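Local atomic coordinates of putative phosphinothricin acetyltransferase YwnH (Bacillus subtilis, PDB entry 1VHS), a protein that probably inactivates the herbicide and antibiotic phosphinothricin by transferring an acetyl group to it from acetyl-CoA. Residues I68-F73 and P111-R116. Sequence-based numbering, arbitrary orientation.
Sequences ISFETF and PNLGIR
Phe70 on strand 64-72 faces Leu113 and Ile115 in the loop that leaves helix 98-109; the two backbones stay well apart, 9.4 Å between Phe70 CA and Leu113 CA, and only side chains meet across the gap. Leu113 sets one methyl, CD1, squarely over the middle of the Phe70 ring, 3.7 Å from the ring centroid and 8° off its normal, a CH-pi contact that lays weakly positive methyl hydrogens over the electron-rich face. With CG anti to its own carbonyl carbon (chi1 -61°) and CD1 then anti to CA, Leu113 reaches the ring at about a right angle. The wide, apolar phenyl group also takes a second methyl: Ile115 CD1, at the end of an extended CG1 branch, comes in obliquely, 3.6 Å from Phe70 CD2. Between Leu113 and Ile115, Gly114 has a phi of 82°, where a CB would press against Leu113 O, so lacking a side chain lets the chain turn; Gly114 N donates a 3.1 Å hydrogen bond to Pro111 O that closes the turn. Ala106 and Ile109 of helix 98-109 also touch Phe70, while Ser69 and Glu71 point to the other side of the strand, where Ser69 OG donates a 2.8 Å hydrogen bond to Glu71 OE2, on the anti side of the carboxylate. In this GNAT fold the cluster packs the far end of helix 98-109, whose start belongs to the predicted acetyl-CoA site, and the connection onward to strand 117-123, against the central beta-sheet.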
ATOM      1  N   ILE A  68      -1.011   1.719   5.883  1.00 15.91           N
ATOM      2  CA  ILE A  68      -0.317   2.426   4.808  1.00 18.21           C
ATOM      3  C   ILE A  68       1.172   2.203   5.020  1.00 18.90           C
ATOM      4  O   ILE A  68       1.707   2.494   6.091  1.00 19.88           O
ATOM      5  CB  ILE A  68      -0.568   3.943   4.862  1.00 16.79           C
ATOM      6  CG1 ILE A  68      -2.065   4.244   4.868  1.00 20.15           C
ATOM      7  CG2 ILE A  68       0.081   4.618   3.656  1.00 21.34           C
ATOM      8  CD1 ILE A  68      -2.363   5.725   5.070  1.00 18.88           C
ATOM      9  N   SER A  69       1.840   1.692   3.998  1.00 14.82           N
ATOM     10  CA  SER A  69       3.263   1.416   4.090  1.00 18.43           C
ATOM     11  C   SER A  69       4.048   2.230   3.076  1.00 20.70           C
ATOM     12  O   SER A  69       3.667   2.291   1.908  1.00 20.14           O
ATOM     13  CB  SER A  69       3.513  -0.080   3.836  1.00 17.33           C
ATOM     14  OG  SER A  69       4.890  -0.358   3.641  1.00 23.04           O
ATOM     15  N   PHE A  70       5.121   2.878   3.530  1.00 13.65           N
ATOM     16  CA  PHE A  70       5.992   3.620   2.625  1.00 13.88           C
ATOM     17  C   PHE A  70       7.232   2.739   2.518  1.00 17.93           C
ATOM     18  O   PHE A  70       7.773   2.292   3.528  1.00 20.68           O
ATOM     19  CB  PHE A  70       6.376   4.989   3.183  1.00 13.84           C
ATOM     20  CG  PHE A  70       5.256   5.985   3.157  1.00 15.21           C
ATOM     21  CD1 PHE A  70       4.410   6.133   4.251  1.00 11.50           C
ATOM     22  CD2 PHE A  70       5.025   6.751   2.021  1.00 14.89           C
ATOM     23  CE1 PHE A  70       3.342   7.033   4.212  1.00 17.83           C
ATOM     24  CE2 PHE A  70       3.959   7.655   1.967  1.00 20.28           C
ATOM     25  CZ  PHE A  70       3.117   7.795   3.066  1.00 18.41           C
ATOM     26  N   GLU A  71       7.669   2.465   1.297  1.00 20.30           N
ATOM     27  CA  GLU A  71       8.832   1.609   1.108  1.00 22.36           C
ATOM     28  C   GLU A  71       9.814   2.216   0.132  1.00 23.34           C
ATOM     29  O   GLU A  71       9.435   3.009  -0.729  1.00 18.87           O
ATOM     30  CB  GLU A  71       8.376   0.233   0.630  1.00 25.16           C
ATOM     31  CG  GLU A  71       7.585  -0.528   1.689  1.00 33.58           C
ATOM     32  CD  GLU A  71       6.851  -1.728   1.134  1.00 35.29           C
ATOM     33  OE1 GLU A  71       7.477  -2.522   0.399  1.00 37.86           O
ATOM     34  OE2 GLU A  71       5.649  -1.882   1.442  1.00 35.58           O
ATOM     35  N   THR A  72      11.084   1.856   0.285  1.00 25.24           N
ATOM     36  CA  THR A  72      12.126   2.365  -0.597  1.00 25.02           C
ATOM     37  C   THR A  72      11.933   1.783  -1.985  1.00 27.50           C
ATOM     38  O   THR A  72      11.396   0.682  -2.136  1.00 29.61           O
ATOM     39  CB  THR A  72      13.526   1.957  -0.105  1.00 31.20           C
ATOM     40  OG1 THR A  72      13.631   0.528  -0.102  1.00 36.74           O
ATOM     41  CG2 THR A  72      13.769   2.477   1.292  1.00 26.48           C
ATOM     42  N   PHE A  73      12.358   2.524  -3.002  1.00 27.27           N
ATOM     43  CA  PHE A  73      12.243   2.041  -4.371  1.00 29.51           C
ATOM     44  C   PHE A  73      13.466   1.180  -4.652  1.00 30.74           C
ATOM     45  O   PHE A  73      13.351   0.037  -5.095  1.00 33.65           O
ATOM     46  CB  PHE A  73      12.199   3.208  -5.359  1.00 28.29           C
ATOM     47  CG  PHE A  73      12.275   2.780  -6.796  1.00 25.12           C
ATOM     48  CD1 PHE A  73      11.249   2.039  -7.370  1.00 29.46           C
ATOM     49  CD2 PHE A  73      13.391   3.091  -7.567  1.00 28.41           C
ATOM     50  CE1 PHE A  73      11.334   1.611  -8.698  1.00 30.67           C
ATOM     51  CE2 PHE A  73      13.488   2.671  -8.891  1.00 28.86           C
ATOM     52  CZ  PHE A  73      12.457   1.928  -9.458  1.00 30.96           C
ATOM     53  N   PRO A 111       5.240  14.327   1.876  1.00 19.29           N
ATOM     54  CA  PRO A 111       6.159  15.465   1.783  1.00 21.90           C
ATOM     55  C   PRO A 111       7.027  15.641   3.024  1.00 24.30           C
ATOM     56  O   PRO A 111       8.197  16.012   2.929  1.00 26.70           O
ATOM     57  CB  PRO A 111       5.220  16.650   1.567  1.00 24.56           C
ATOM     58  CG  PRO A 111       4.087  16.040   0.822  1.00 22.00           C
ATOM     59  CD  PRO A 111       3.861  14.756   1.595  1.00 19.80           C
ATOM     60  N   ASN A 112       6.454  15.371   4.191  1.00 26.06           N
ATOM     61  CA  ASN A 112       7.203  15.509   5.432  1.00 26.64           C
ATOM     62  C   ASN A 112       8.206  14.382   5.626  1.00 26.12           C
ATOM     63  O   ASN A 112       9.062  14.453   6.505  1.00 27.62           O
ATOM     64  CB  ASN A 112       6.249  15.582   6.627  1.00 30.44           C
ATOM     65  CG  ASN A 112       5.420  16.853   6.631  1.00 39.52           C
ATOM     66  OD1 ASN A 112       4.409  16.956   5.935  1.00 42.11           O
ATOM     67  ND2 ASN A 112       5.857  17.838   7.407  1.00 44.04           N
ATOM     68  N   LEU A 113       8.103  13.342   4.801  1.00 21.89           N
ATOM     69  CA  LEU A 113       9.025  12.217   4.879  1.00 22.26           C
ATOM     70  C   LEU A 113      10.201  12.452   3.932  1.00 20.84           C
ATOM     71  O   LEU A 113      11.120  11.635   3.849  1.00 22.20           O
ATOM     72  CB  LEU A 113       8.310  10.912   4.509  1.00 20.40           C
ATOM     73  CG  LEU A 113       7.138  10.507   5.410  1.00 22.41           C
ATOM     74  CD1 LEU A 113       6.490   9.238   4.873  1.00 21.30           C
ATOM     75  CD2 LEU A 113       7.633  10.297   6.835  1.00 23.75           C
ATOM     76  N   GLY A 114      10.165  13.575   3.221  1.00 19.91           N
ATOM     77  CA  GLY A 114      11.226  13.892   2.283  1.00 19.45           C
ATOM     78  C   GLY A 114      11.045  13.193   0.944  1.00 20.39           C
ATOM     79  O   GLY A 114      11.974  13.109   0.143  1.00 19.71           O
ATOM     80  N   ILE A 115       9.843  12.690   0.696  1.00 18.35           N
ATOM     81  CA  ILE A 115       9.552  11.995  -0.555  1.00 17.96           C
ATOM     82  C   ILE A 115       9.162  12.976  -1.657  1.00 19.08           C
ATOM     83  O   ILE A 115       8.246  13.780  -1.486  1.00 18.63           O
ATOM     84  CB  ILE A 115       8.401  10.999  -0.366  1.00 18.72           C
ATOM     85  CG1 ILE A 115       8.806   9.933   0.654  1.00 17.34           C
ATOM     86  CG2 ILE A 115       8.042  10.353  -1.707  1.00 19.92           C
ATOM     87  CD1 ILE A 115       7.642   9.103   1.159  1.00 16.80           C
ATOM     88  N   ARG A 116       9.868  12.906  -2.783  1.00 19.32           N
ATOM     89  CA  ARG A 116       9.593  13.770  -3.930  1.00 21.42           C
ATOM     90  C   ARG A 116       8.743  13.054  -4.976  1.00 19.28           C
ATOM     91  O   ARG A 116       7.843  13.648  -5.572  1.00 17.92           O
ATOM     92  CB  ARG A 116      10.901  14.238  -4.572  1.00 23.85           C
ATOM     93  CG  ARG A 116      10.703  15.012  -5.867  1.00 30.80           C
ATOM     94  CD  ARG A 116      11.980  15.716  -6.302  1.00 35.22           C
ATOM     95  NE  ARG A 116      13.103  14.795  -6.452  1.00 38.17           N
ATOM     96  CZ  ARG A 116      14.350  15.181  -6.704  1.00 42.35           C
ATOM     97  NH1 ARG A 116      15.317  14.281  -6.825  1.00 45.26           N
ATOM     98  NH2 ARG A 116      14.631  16.472  -6.829  1.00 44.99           N
TER